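Local structure of MNMC2 (Aquifex aeolicus, 3VYW) at residues E5-Y10 with R32-F37; E47-D50 with K56-I59; S196-P201 with I297-K302; S230-L235 with V242-E247. The protein methylates the modified wobble uridine of tRNA with S-adenosylmethionine as methyl donor, working without the oxidase domain to which such enzymes are usually fused. All coordinates share one frame; numbering follows the deposited sequence.

Contact 1 (E5-Y10 with R32-F37); sequences EYLKNY and REFLRF
Leu-7 meets Phe-34 and Leu-35 of helix 24-37 at once, with its backbone carbonyl as well as its side chain. The carbonyl oxygen O of Leu-7 lies 3.4 Å from CE2 of Phe-34, at the edge of the phenyl ring and in its plane, so the partly positive rim of the ring faces the oxygen. The CB of Leu-7 is 3.8 Å from CD2 of Leu-35, and the two leucine side chains slide past one another in opposite directions. One turn further on, CD2 of Tyr-10 comes within 4.4 Å of CZ of Phe-34, a looser, oblique meeting of two rings. Phe-34 reaches across because its CG stands anti to the backbone N (chi1 -173°), which places the ring edge against the carbonyl of Leu-7. Beyond this first shell, Ala-38 and Pro-41 of the following loop cover Leu-7, and the hydroxyl of Tyr-10 has a weak hydrogen bond with OE2 of Glu-291. The short helical segments run at 133° to each other with their axes 10.0 Å apart, antiparallel in sense but well splayed. Helix 292-303 packs against both: Leu-293 and Glu-294 touch Tyr-10, and Leu-296 and Ile-297 touch Phe-34, making a three-helix cluster of helices 3-18, 24-37 and 292-303.

Contact 2 (E47-D50 with K56-I59); sequences EIAD and KTLI
The carbonyl O of Glu-47 accepts the backbone N of Ile-59 at 2.7 Å, and the CA of Leu-58 also approaches this oxygen in a CA-H...O contact. The return bond, from N of Glu-47 to O of Ile-59, completes an antiparallel hydrogen-bonded pair. Two residues on, Ala-49 and Thr-57 form the next such pair: N of Ala-49 reaches O of Thr-57 at 2.9 Å, and the bond from N of Thr-57 to O of Ala-49 is longer. Between them, Ile-48 and Leu-58 make a non-hydrogen-bonded pair whose side chains cross obliquely, CG1 of Ile-48 being 3.4 Å from CD2 of Leu-58. On the other face, CB of Ala-49 rests 4.0 Å from CG1 of Ile-59. Near the turn the Lys-56 chain, bent at chi2 (-70°) and again at chi4 (70°), runs beside Asp-50 and points the same way; NZ of Lys-56 and OD1 of Asp-50 remain 4.2 Å apart, too far for a salt bridge. The two strands form a beta hairpin whose outer strand is 46-50. Strand 56-60 is the middle strand, with 65-66 on the side away from 46-50; there OG1 of Thr-57 is bonded to N of His-68, and Leu-58 lies on Leu-107 of the S-adenosylmethionine site.

Contact 3 (S196-P201 with I297-K302); sequences SPYKNP and IDYLLK. With SAM (S-adenosylmethionine), chain E.
With CG anti to the carbonyl carbon (chi1 -67°), the far end of the Tyr-198 ring can reach helix 292-303, where Tyr-299, its own CG anti to the backbone N (chi1 172°), leans out to meet it. The closest atoms are the two CE2 carbons, CE2 of Tyr-198 lying 3.7 Å from CE2 of Tyr-299. The side chains cross at a slant: the ring centroids are 5.9 Å apart and the planes are inclined at 49°. Their hydroxyls are near without bonding, and OH of Tyr-299 instead hydrogen-bonds the carbonyl oxygen of Phe-279. Phe-37 meets the Tyr-198 ring as well, and Leu-296 of the same helix as Tyr-299 touches it. Two residues along the loop, the amide of Asn-200 turns to the cofactor, its ND2 giving a fairly straight hydrogen bond of 3.3 Å to N7 of the S-adenosylmethionine adenine. Bonds from ND2 to OE1 of Glu-202 and from the backbone N of Phe-195 to OD1 fix the rotation of this amide. A leucine at Asn-200 would probably leave adenine N7 without this donor and the Phe-195 amide without its side-chain acceptor. The loop follows strand 187-192, the fourth strand of the Rossmann-like methyltransferase fold, at the C-terminal edge of the parallel strands where this family binds S-adenosylmethionine; here it reaches the adenine through Asn-200.

Contact 4 (S230-L235 with V242-E247); sequences SVRKSL and VGSSRE
In the Rossmann-like methyltransferase domain, helix 229-237 packs on strand 241-246, the edge of the antiparallel end usual in class I methyltransferases, where strand 253-258 runs antiparallel between 220-224 and 241-246. The segments run at 140° to each other, with their axes 9.4 Å apart. Val-242 fills the space between them with both methyls: its CG2 lies 3.9 Å from CB of Leu-235, while its CG1 lies 4.0 Å from CG of Arg-232. The latter side chain crosses the valine at a slant, its aliphatic part serving as packing surface. Extended from CG to NE (chi2 -178°), Arg-232 carries its guanidinium along the sheet to Ser-244, where NH2 of Arg-232 is 2.6 Å from OG of Ser-244; the bond is weak because it is strongly bent, with an N-H...O angle of 124°. The main partner of both residues is Glu-270, whose OE2 forms a salt bridge with NH1 of Arg-232 and a hydrogen bond with OG of Ser-244. NE of Arg-232 bonds OG1 of Thr-255 on the adjacent strand 253-258. A methionine in place of Arg-232 would probably keep some of the packing on Val-242 but leave the carboxylate of Glu-270 without its positive mate and Thr-255 without the NE donor. All the touching residues are buried, so the arginine's charge sits inside the protein; its pairing with Glu-270 probably offsets much of the cost, and the hydroxyls of Ser-244 and Thr-255 share in holding the guanidinium.

Along the chain contact 1 closes before contact 2 opens, and contact 2 before contact 3; contact 4 falls in the long interval between the halves of contact 3. Contacts 1 and 3 are neighbours, their centres 12 Å apart: helix 292-303, which carries one half of contact 3, packs on both helices of contact 1, and the carbonyl of Phe-37 meets Lys-199. Contact 3 in turn touches contact 4, about 17 Å away between centres, through Tyr-299 with Ser-230 and Pro-197 with Val-231. The hairpin of contact 2 stands apart, at least 25 Å from the others between centres. The N-terminal and C-terminal helices are thus tied to a cofactor-binding loop of the methyltransferase domain, while the hairpin borders the cofactor pocket elsewhere.

Contact 1 (E5-Y10 with R32-F37)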
loop_
_atom_site.group_PDB
_atom_site.type_symbol
_atom_site.label_atom_id
_atom_site.label_comp_id
_atom_site.label_asym_id
_atom_site.label_seq_id
_atom_site.Cartn_x
_atom_site.Cartn_y
_atom_site.Cartn_z
ATOM N N GLU A 5 4.545 -10.786 25.192
ATOM C CA GLU A 5 4.538 -12.184 25.493
ATOM C C GLU A 5 4.105 -12.997 24.318
ATOM O O GLU A 5 4.686 -13.980 24.023
ATOM C CB GLU A 5 3.565 -12.406 26.634
ATOM C CG GLU A 5 3.959 -13.438 27.660
ATOM C CD GLU A 5 2.752 -14.052 28.333
ATOM O OE1 GLU A 5 1.681 -13.410 28.334
ATOM O OE2 GLU A 5 2.868 -15.180 28.850
ATOM N N TYR A 6 3.053 -12.598 23.654
ATOM C CA TYR A 6 2.614 -13.345 22.518
ATOM C C TYR A 6 3.640 -13.363 21.409
ATOM O O TYR A 6 3.858 -14.367 20.798
ATOM C CB TYR A 6 1.328 -12.751 21.999
ATOM C CG TYR A 6 0.825 -13.337 20.724
ATOM C CD1 TYR A 6 -0.145 -14.269 20.740
ATOM C CD2 TYR A 6 1.306 -12.937 19.514
ATOM C CE1 TYR A 6 -0.623 -14.813 19.596
ATOM C CE2 TYR A 6 0.837 -13.478 18.364
ATOM C CZ TYR A 6 -0.142 -14.411 18.424
ATOM O OH TYR A 6 -0.641 -14.980 17.304
ATOM N N LEU A 7 4.227 -12.220 21.138
ATOM C CA LEU A 7 5.164 -12.063 20.057
ATOM C C LEU A 7 6.438 -12.840 20.219
ATOM O O LEU A 7 6.978 -13.334 19.267
ATOM C CB LEU A 7 5.468 -10.596 19.824
ATOM C CG LEU A 7 4.384 -9.763 19.202
ATOM C CD1 LEU A 7 4.877 -8.375 19.045
ATOM C CD2 LEU A 7 3.946 -10.328 17.896
ATOM N N LYS A 8 6.942 -12.883 21.430
ATOM C CA LYS A 8 8.124 -13.638 21.735
ATOM C C LYS A 8 7.938 -15.101 21.602
ATOM O O LYS A 8 8.827 -15.793 21.229
ATOM C CB LYS A 8 8.608 -13.317 23.103
ATOM C CG LYS A 8 9.569 -14.343 23.591
ATOM C CD LYS A 8 10.532 -13.725 24.538
ATOM C CE LYS A 8 11.020 -14.721 25.528
ATOM N NZ LYS A 8 11.811 -13.997 26.529
ATOM N N ASN A 9 6.775 -15.569 21.982
ATOM C CA ASN A 9 6.430 -16.941 21.821
ATOM C C ASN A 9 6.361 -17.276 20.378
ATOM O O ASN A 9 6.770 -18.314 19.966
ATOM C CB ASN A 9 5.075 -17.208 22.449
ATOM C CG ASN A 9 5.148 -17.406 23.924
ATOM O OD1 ASN A 9 6.208 -17.494 24.496
ATOM N ND2 ASN A 9 4.013 -17.473 24.544
ATOM N N TYR A 10 5.784 -16.385 19.613
ATOM C CA TYR A 10 5.583 -16.597 18.221
ATOM C C TYR A 10 6.898 -16.718 17.543
ATOM O O TYR A 10 7.083 -17.550 16.715
ATOM C CB TYR A 10 4.823 -15.421 17.667
ATOM C CG TYR A 10 4.410 -15.565 16.254
ATOM C CD1 TYR A 10 3.127 -15.833 15.933
ATOM C CD2 TYR A 10 5.297 -15.410 15.253
ATOM C CE1 TYR A 10 2.744 -15.960 14.646
ATOM C CE2 TYR A 10 4.924 -15.552 13.963
ATOM C CZ TYR A 10 3.638 -15.828 13.679
ATOM O OH TYR A 10 3.237 -15.954 12.410
ATOM N N ARG A 32 14.326 -8.060 19.785
ATOM C CA ARG A 32 14.175 -6.687 20.097
ATOM C C ARG A 32 13.567 -5.900 18.966
ATOM O O ARG A 32 12.665 -5.150 19.180
ATOM C CB ARG A 32 15.530 -6.141 20.413
ATOM C CG ARG A 32 15.517 -4.721 20.857
ATOM C CD ARG A 32 16.909 -4.263 21.146
ATOM N NE ARG A 32 17.632 -3.984 19.927
ATOM C CZ ARG A 32 18.895 -4.294 19.728
ATOM N NH1 ARG A 32 19.576 -4.908 20.663
ATOM N NH2 ARG A 32 19.464 -3.990 18.596
ATOM N N GLU A 33 14.058 -6.073 17.763
ATOM C CA GLU A 33 13.448 -5.478 16.605
ATOM C C GLU A 33 12.049 -5.996 16.283
ATOM O O GLU A 33 11.208 -5.260 15.885
ATOM C CB GLU A 33 14.372 -5.539 15.402
ATOM C CG GLU A 33 15.724 -4.939 15.639
ATOM C CD GLU A 33 15.689 -3.562 16.254
ATOM O OE1 GLU A 33 14.858 -2.749 15.889
ATOM O OE2 GLU A 33 16.509 -3.286 17.112
ATOM N N PHE A 34 11.805 -7.272 16.458
ATOM C CA PHE A 34 10.507 -7.817 16.186
ATOM C C PHE A 34 9.498 -7.187 17.102
ATOM O O PHE A 34 8.441 -6.846 16.701
ATOM C CB PHE A 34 10.544 -9.328 16.366
ATOM C CG PHE A 34 9.304 -10.037 15.965
ATOM C CD1 PHE A 34 8.710 -9.789 14.767
ATOM C CD2 PHE A 34 8.755 -10.991 16.783
ATOM C CE1 PHE A 34 7.586 -10.465 14.386
ATOM C CE2 PHE A 34 7.639 -11.671 16.406
ATOM C CZ PHE A 34 7.043 -11.406 15.209
ATOM N N LEU A 35 9.846 -7.032 18.350
ATOM C CA LEU A 35 8.971 -6.394 19.285
ATOM C C LEU A 35 8.706 -4.959 18.941
ATOM O O LEU A 35 7.618 -4.490 19.038
ATOM C CB LEU A 35 9.587 -6.455 20.654
ATOM C CG LEU A 35 9.651 -7.814 21.279
ATOM C CD1 LEU A 35 10.162 -7.724 22.679
ATOM C CD2 LEU A 35 8.303 -8.468 21.251
ATOM N N ARG A 36 9.730 -4.241 18.566
ATOM C CA ARG A 36 9.551 -2.895 18.098
ATOM C C ARG A 36 8.799 -2.666 16.773
ATOM O O ARG A 36 8.066 -1.744 16.667
ATOM C CB ARG A 36 10.848 -2.112 18.220
ATOM C CG ARG A 36 11.361 -1.529 16.958
ATOM C CD ARG A 36 12.286 -0.396 17.203
ATOM N NE ARG A 36 13.560 -0.847 17.670
ATOM C CZ ARG A 36 14.279 -0.185 18.534
ATOM N NH1 ARG A 36 13.855 0.947 19.018
ATOM N NH2 ARG A 36 15.407 -0.668 18.919
ATOM N N PHE A 37 8.998 -3.502 15.773
ATOM C CA PHE A 37 8.382 -3.288 14.476
ATOM C C PHE A 37 7.062 -3.943 14.190
ATOM O O PHE A 37 6.418 -3.573 13.284
ATOM C CB PHE A 37 9.324 -3.698 13.372
ATOM C CG PHE A 37 10.529 -2.865 13.283
ATOM C CD1 PHE A 37 11.715 -3.413 12.972
ATOM C CD2 PHE A 37 10.467 -1.549 13.530
ATOM C CE1 PHE A 37 12.834 -2.651 12.912
ATOM C CE2 PHE A 37 11.580 -0.772 13.463
ATOM C CZ PHE A 37 12.765 -1.324 13.152
#

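Contact 2 (E47-D50 with K56-I59)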
loop_
_atom_site.group_PDB
_atom_site.type_symbol
_atom_site.label_atom_id
_atom_site.label_comp_id
_atom_site.label_asym_id
_atom_site.label_seq_id
_atom_site.Cartn_x
_atom_site.Cartn_y
_atom_site.Cartn_z
ATOM N N GLU A 47 -10.878 3.141 15.530
ATOM C CA GLU A 47 -11.214 4.292 16.326
ATOM C C GLU A 47 -11.230 5.491 15.456
ATOM O O GLU A 47 -10.375 5.640 14.625
ATOM C CB GLU A 47 -10.131 4.520 17.333
ATOM C CG GLU A 47 -10.530 4.317 18.755
ATOM C CD GLU A 47 -9.328 4.200 19.634
ATOM O OE1 GLU A 47 -8.573 5.187 19.736
ATOM O OE2 GLU A 47 -9.148 3.122 20.211
ATOM N N ILE A 48 -12.202 6.351 15.645
ATOM C CA ILE A 48 -12.313 7.543 14.849
ATOM C C ILE A 48 -11.281 8.608 15.210
ATOM O O ILE A 48 -11.004 8.805 16.350
ATOM C CB ILE A 48 -13.738 8.088 14.932
ATOM C CG1 ILE A 48 -14.353 8.089 13.562
ATOM C CG2 ILE A 48 -13.751 9.489 15.450
ATOM C CD1 ILE A 48 -13.948 9.277 12.745
ATOM N N ALA A 49 -10.707 9.276 14.233
ATOM C CA ALA A 49 -9.731 10.297 14.515
ATOM C C ALA A 49 -9.733 11.486 13.591
ATOM O O ALA A 49 -10.171 11.400 12.490
ATOM C CB ALA A 49 -8.356 9.685 14.536
ATOM N N ASP A 50 -9.224 12.598 14.082
ATOM C CA ASP A 50 -9.082 13.822 13.330
ATOM C C ASP A 50 -7.903 13.823 12.405
ATOM O O ASP A 50 -6.916 13.198 12.652
ATOM C CB ASP A 50 -8.873 14.969 14.273
ATOM C CG ASP A 50 -10.137 15.597 14.705
ATOM O OD1 ASP A 50 -11.189 15.004 14.504
ATOM O OD2 ASP A 50 -10.084 16.690 15.269
ATOM N N LYS A 56 -11.720 13.082 8.225
ATOM C CA LYS A 56 -11.580 12.141 9.280
ATOM C C LYS A 56 -10.993 10.891 8.712
ATOM O O LYS A 56 -11.053 10.639 7.547
ATOM C CB LYS A 56 -12.919 11.804 9.894
ATOM C CG LYS A 56 -13.632 12.934 10.585
ATOM C CD LYS A 56 -12.944 13.338 11.861
ATOM C CE LYS A 56 -13.770 14.297 12.664
ATOM N NZ LYS A 56 -14.943 13.599 13.207
ATOM N N THR A 57 -10.436 10.105 9.597
ATOM C CA THR A 57 -9.798 8.861 9.306
ATOM C C THR A 57 -10.103 7.975 10.488
ATOM O O THR A 57 -10.652 8.415 11.452
ATOM C CB THR A 57 -8.297 9.060 9.168
ATOM O OG1 THR A 57 -7.723 7.935 8.556
ATOM C CG2 THR A 57 -7.685 9.237 10.473
ATOM N N LEU A 58 -9.729 6.723 10.411
ATOM C CA LEU A 58 -9.855 5.865 11.535
ATOM C C LEU A 58 -8.491 5.369 11.859
ATOM O O LEU A 58 -7.639 5.328 11.023
ATOM C CB LEU A 58 -10.724 4.680 11.202
ATOM C CG LEU A 58 -12.080 4.976 10.626
ATOM C CD1 LEU A 58 -12.700 3.704 10.125
ATOM C CD2 LEU A 58 -12.945 5.606 11.669
ATOM N N ILE A 59 -8.306 4.963 13.097
ATOM C CA ILE A 59 -7.115 4.271 13.488
ATOM C C ILE A 59 -7.454 2.824 13.518
ATOM O O ILE A 59 -8.450 2.467 14.063
ATOM C CB ILE A 59 -6.662 4.624 14.892
ATOM C CG1 ILE A 59 -6.555 6.119 15.073
ATOM C CG2 ILE A 59 -5.331 3.990 15.172
ATOM C CD1 ILE A 59 -5.359 6.726 14.413
#

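Contact 3 (S196-P201 with I297-K302)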
loop_
_atom_site.group_PDB
_atom_site.type_symbol
_atom_site.label_atom_id
_atom_site.label_comp_id
_atom_site.label_asym_id
_atom_site.label_seq_id
_atom_site.Cartn_x
_atom_site.Cartn_y
_atom_site.Cartn_z
ATOM N N SER A 196 1.614 0.161 6.839
ATOM C CA SER A 196 3.022 0.310 6.642
ATOM C C SER A 196 3.695 -1.040 6.564
ATOM O O SER A 196 3.179 -1.993 7.044
ATOM C CB SER A 196 3.570 1.210 7.723
ATOM O OG SER A 196 4.647 0.640 8.356
ATOM N N PRO A 197 4.822 -1.135 5.896
ATOM C CA PRO A 197 5.351 -2.430 5.525
ATOM C C PRO A 197 5.709 -3.358 6.659
ATOM O O PRO A 197 5.541 -4.516 6.521
ATOM C CB PRO A 197 6.568 -2.064 4.696
ATOM C CG PRO A 197 6.211 -0.781 4.094
ATOM C CD PRO A 197 5.095 -0.160 4.853
ATOM N N TYR A 198 6.244 -2.845 7.738
ATOM C CA TYR A 198 6.493 -3.655 8.893
ATOM C C TYR A 198 5.200 -4.157 9.474
ATOM O O TYR A 198 5.099 -5.269 9.900
ATOM C CB TYR A 198 7.291 -2.890 9.915
ATOM C CG TYR A 198 8.679 -2.574 9.489
ATOM C CD1 TYR A 198 9.373 -1.567 10.077
ATOM C CD2 TYR A 198 9.289 -3.263 8.494
ATOM C CE1 TYR A 198 10.644 -1.260 9.696
ATOM C CE2 TYR A 198 10.565 -2.965 8.115
ATOM C CZ TYR A 198 11.229 -1.958 8.729
ATOM O OH TYR A 198 12.479 -1.623 8.361
ATOM N N LYS A 199 4.231 -3.279 9.507
ATOM C CA LYS A 199 2.897 -3.563 9.947
ATOM C C LYS A 199 2.077 -4.509 9.109
ATOM O O LYS A 199 1.334 -5.275 9.638
ATOM C CB LYS A 199 2.134 -2.278 10.094
ATOM C CG LYS A 199 2.171 -1.721 11.469
ATOM C CD LYS A 199 3.300 -2.343 12.206
ATOM C CE LYS A 199 4.074 -1.311 12.959
ATOM N NZ LYS A 199 3.348 -0.963 14.181
ATOM N N ASN A 200 2.200 -4.397 7.796
ATOM C CA ASN A 200 1.365 -5.070 6.830
ATOM C C ASN A 200 2.211 -5.727 5.772
ATOM O O ASN A 200 2.114 -5.426 4.643
ATOM C CB ASN A 200 0.540 -3.984 6.182
ATOM C CG ASN A 200 -0.804 -4.426 5.703
ATOM O OD1 ASN A 200 -1.606 -3.622 5.371
ATOM N ND2 ASN A 200 -1.035 -5.665 5.657
ATOM N N PRO A 201 3.028 -6.665 6.155
ATOM C CA PRO A 201 4.076 -7.183 5.300
ATOM C C PRO A 201 3.682 -7.895 4.005
ATOM O O PRO A 201 4.435 -7.805 3.072
ATOM C CB PRO A 201 4.881 -8.069 6.234
ATOM C CG PRO A 201 4.192 -8.059 7.505
ATOM C CD PRO A 201 3.332 -6.890 7.556
ATOM N N ILE A 297 9.598 -11.662 10.179
ATOM C CA ILE A 297 10.680 -12.331 10.832
ATOM C C ILE A 297 11.764 -12.719 9.854
ATOM O O ILE A 297 12.906 -12.529 10.097
ATOM C CB ILE A 297 10.201 -13.570 11.589
ATOM C CG1 ILE A 297 9.375 -13.183 12.795
ATOM C CG2 ILE A 297 11.371 -14.390 12.050
ATOM C CD1 ILE A 297 8.544 -14.295 13.370
ATOM N N ASP A 298 11.378 -13.209 8.708
ATOM C CA ASP A 298 12.309 -13.597 7.711
ATOM C C ASP A 298 13.140 -12.442 7.271
ATOM O O ASP A 298 14.266 -12.607 6.958
ATOM C CB ASP A 298 11.563 -14.056 6.508
ATOM C CG ASP A 298 11.068 -15.399 6.638
ATOM O OD1 ASP A 298 11.393 -16.033 7.625
ATOM O OD2 ASP A 298 10.338 -15.805 5.748
ATOM N N TYR A 299 12.528 -11.283 7.193
ATOM C CA TYR A 299 13.207 -10.079 6.806
ATOM C C TYR A 299 14.276 -9.645 7.784
ATOM O O TYR A 299 15.361 -9.295 7.409
ATOM C CB TYR A 299 12.166 -8.995 6.589
ATOM C CG TYR A 299 12.670 -7.615 6.348
ATOM C CD1 TYR A 299 13.039 -7.217 5.108
ATOM C CD2 TYR A 299 12.733 -6.700 7.361
ATOM C CE1 TYR A 299 13.486 -5.950 4.881
ATOM C CE2 TYR A 299 13.183 -5.430 7.148
ATOM C CZ TYR A 299 13.551 -5.056 5.902
ATOM O OH TYR A 299 13.969 -3.791 5.689
ATOM N N LEU A 300 13.946 -9.685 9.052
ATOM C CA LEU A 300 14.863 -9.321 10.084
ATOM C C LEU A 300 16.054 -10.237 10.110
ATOM O O LEU A 300 17.143 -9.815 10.362
ATOM C CB LEU A 300 14.162 -9.278 11.421
ATOM C CG LEU A 300 13.207 -8.122 11.523
ATOM C CD1 LEU A 300 12.361 -8.210 12.760
ATOM C CD2 LEU A 300 13.941 -6.811 11.484
ATOM N N LEU A 301 15.828 -11.498 9.838
ATOM C CA LEU A 301 16.889 -12.448 9.734
ATOM C C LEU A 301 17.843 -12.182 8.602
ATOM O O LEU A 301 19.008 -12.272 8.769
ATOM C CB LEU A 301 16.310 -13.829 9.595
ATOM C CG LEU A 301 15.652 -14.318 10.849
ATOM C CD1 LEU A 301 14.943 -15.598 10.585
ATOM C CD2 LEU A 301 16.667 -14.502 11.928
ATOM N N LYS A 302 17.329 -11.843 7.444
ATOM C CA LYS A 302 18.150 -11.380 6.375
ATOM C C LYS A 302 18.838 -10.094 6.718
ATOM O O LYS A 302 19.992 -9.905 6.448
ATOM C CB LYS A 302 17.296 -11.126 5.176
ATOM C CG LYS A 302 17.162 -12.311 4.288
ATOM C CD LYS A 302 17.748 -12.043 2.919
ATOM C CE LYS A 302 17.631 -13.265 2.020
ATOM N NZ LYS A 302 18.935 -13.732 1.464
HETATM N N SAM E . -6.835 3.210 0.690
HETATM C CA SAM E . -7.661 3.472 1.808
HETATM C C SAM E . -8.266 4.788 1.511
HETATM O O SAM E . -9.177 5.252 2.150
HETATM O OXT SAM E . -7.855 5.390 0.563
HETATM C CB SAM E . -6.756 3.329 3.011
HETATM C CG SAM E . -6.598 1.826 3.273
HETATM S SD SAM E . -5.635 1.364 4.521
HETATM C CE SAM E . -4.226 2.174 4.415
HETATM C "C5'" SAM E . -5.238 -0.242 4.414
HETATM C "C4'" SAM E . -6.324 -1.189 3.888
HETATM O "O4'" SAM E . -5.723 -2.368 3.391
HETATM C "C3'" SAM E . -7.302 -1.671 4.938
HETATM O "O3'" SAM E . -8.607 -1.679 4.406
HETATM C "C2'" SAM E . -6.893 -3.094 5.196
HETATM O "O2'" SAM E . -7.996 -3.861 5.593
HETATM C "C1'" SAM E . -6.397 -3.520 3.854
HETATM N N9 SAM E . -5.549 -4.732 3.858
HETATM C C8 SAM E . -4.535 -5.009 4.642
HETATM N N7 SAM E . -3.992 -6.176 4.356
HETATM C C5 SAM E . -4.662 -6.683 3.365
HETATM C C6 SAM E . -4.607 -7.904 2.573
HETATM N N6 SAM E . -3.708 -8.847 2.789
HETATM N N1 SAM E . -5.488 -8.053 1.626
HETATM C C2 SAM E . -6.384 -7.146 1.373
HETATM N N3 SAM E . -6.493 -6.043 2.050
HETATM C C4 SAM E . -5.684 -5.743 3.045
#

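Contact 4 (S230-L235 with V242-E247)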
loop_
_atom_site.group_PDB
_atom_site.type_symbol
_atom_site.label_atom_id
_atom_site.label_comp_id
_atom_site.label_asym_id
_atom_site.label_seq_id
_atom_site.Cartn_x
_atom_site.Cartn_y
_atom_site.Cartn_z
ATOM N N SER A 230 13.067 -1.249 1.696
ATOM C CA SER A 230 12.767 -2.573 1.259
ATOM C C SER A 230 11.841 -2.572 0.071
ATOM O O SER A 230 12.059 -3.264 -0.869
ATOM C CB SER A 230 12.179 -3.351 2.411
ATOM O OG SER A 230 11.776 -4.632 2.044
ATOM N N VAL A 231 10.829 -1.758 0.111
ATOM C CA VAL A 231 9.955 -1.632 -1.004
ATOM C C VAL A 231 10.628 -1.082 -2.243
ATOM O O VAL A 231 10.438 -1.573 -3.294
ATOM C CB VAL A 231 8.763 -0.757 -0.645
ATOM C CG1 VAL A 231 7.797 -0.700 -1.792
ATOM C CG2 VAL A 231 8.082 -1.299 0.565
ATOM N N ARG A 232 11.431 -0.065 -2.110
ATOM C CA ARG A 232 12.117 0.474 -3.246
ATOM C C ARG A 232 13.088 -0.472 -3.895
ATOM O O ARG A 232 13.238 -0.478 -5.082
ATOM C CB ARG A 232 12.817 1.748 -2.880
ATOM C CG ARG A 232 11.880 2.844 -2.554
ATOM C CD ARG A 232 12.611 4.097 -2.253
ATOM N NE ARG A 232 11.727 5.197 -2.478
ATOM C CZ ARG A 232 12.021 6.442 -2.200
ATOM N NH1 ARG A 232 13.167 6.719 -1.664
ATOM N NH2 ARG A 232 11.166 7.395 -2.429
ATOM N N LYS A 233 13.782 -1.236 -3.090
ATOM C CA LYS A 233 14.704 -2.203 -3.570
ATOM C C LYS A 233 14.002 -3.285 -4.334
ATOM O O LYS A 233 14.505 -3.765 -5.269
ATOM C CB LYS A 233 15.562 -2.731 -2.435
ATOM C CG LYS A 233 16.426 -3.922 -2.751
ATOM C CD LYS A 233 17.865 -3.533 -2.940
ATOM C CE LYS A 233 18.761 -4.737 -2.952
ATOM N NZ LYS A 233 19.518 -4.861 -1.705
ATOM N N SER A 234 12.842 -3.685 -3.893
ATOM C CA SER A 234 12.015 -4.639 -4.594
ATOM C C SER A 234 11.508 -4.135 -5.947
ATOM O O SER A 234 11.468 -4.846 -6.890
ATOM C CB SER A 234 10.845 -5.033 -3.716
ATOM O OG SER A 234 11.185 -6.027 -2.834
ATOM N N LEU A 235 11.110 -2.890 -6.008
ATOM C CA LEU A 235 10.655 -2.314 -7.226
ATOM C C LEU A 235 11.751 -2.261 -8.257
ATOM O O LEU A 235 11.515 -2.498 -9.390
ATOM C CB LEU A 235 10.062 -0.950 -6.981
ATOM C CG LEU A 235 8.713 -0.872 -6.314
ATOM C CD1 LEU A 235 8.536 0.451 -5.663
ATOM C CD2 LEU A 235 7.600 -1.072 -7.289
ATOM N N VAL A 242 12.385 4.081 -10.074
ATOM C CA VAL A 242 11.874 4.469 -8.799
ATOM C C VAL A 242 12.233 5.889 -8.476
ATOM O O VAL A 242 13.344 6.277 -8.580
ATOM C CB VAL A 242 12.400 3.527 -7.724
ATOM C CG1 VAL A 242 11.741 3.791 -6.407
ATOM C CG2 VAL A 242 12.207 2.104 -8.145
ATOM N N GLY A 243 11.251 6.655 -8.080
ATOM C CA GLY A 243 11.386 8.059 -7.851
ATOM C C GLY A 243 10.609 8.520 -6.666
ATOM O O GLY A 243 9.916 7.764 -6.052
ATOM N N SER A 244 10.693 9.792 -6.382
ATOM C CA SER A 244 10.061 10.346 -5.223
ATOM C C SER A 244 9.068 11.468 -5.440
ATOM O O SER A 244 9.227 12.314 -6.259
ATOM C CB SER A 244 11.117 10.809 -4.251
ATOM O OG SER A 244 11.639 9.728 -3.546
ATOM N N SER A 245 8.065 11.490 -4.598
ATOM C CA SER A 245 7.128 12.584 -4.515
ATOM C C SER A 245 7.212 13.244 -3.152
ATOM O O SER A 245 7.378 12.581 -2.171
ATOM C CB SER A 245 5.720 12.077 -4.732
ATOM O OG SER A 245 5.456 10.922 -3.981
ATOM N N ARG A 246 7.062 14.545 -3.062
ATOM C CA ARG A 246 7.032 15.166 -1.744
ATOM C C ARG A 246 5.929 16.185 -1.399
ATOM O O ARG A 246 5.509 16.983 -2.230
ATOM C CB ARG A 246 8.363 15.803 -1.470
ATOM C CG ARG A 246 8.635 16.997 -2.348
ATOM C CD ARG A 246 8.339 16.697 -3.795
ATOM N NE ARG A 246 6.913 16.619 -4.005
ATOM C CZ ARG A 246 6.342 15.937 -4.985
ATOM N NH1 ARG A 246 7.084 15.314 -5.890
ATOM N NH2 ARG A 246 5.027 15.907 -5.065
ATOM N N GLU A 247 5.387 15.951 -0.099
ATOM C CA GLU A 247 4.902 17.311 0.455
ATOM C C GLU A 247 5.271 17.348 1.936
ATOM O O GLU A 247 4.397 17.422 2.782
ATOM C CB GLU A 247 3.392 17.422 0.149
ATOM C CG GLU A 247 2.443 17.439 1.333
ATOM C CD GLU A 247 1.832 16.075 1.616
ATOM O OE1 GLU A 247 2.534 15.226 2.153
ATOM O OE2 GLU A 247 0.658 15.835 1.314
#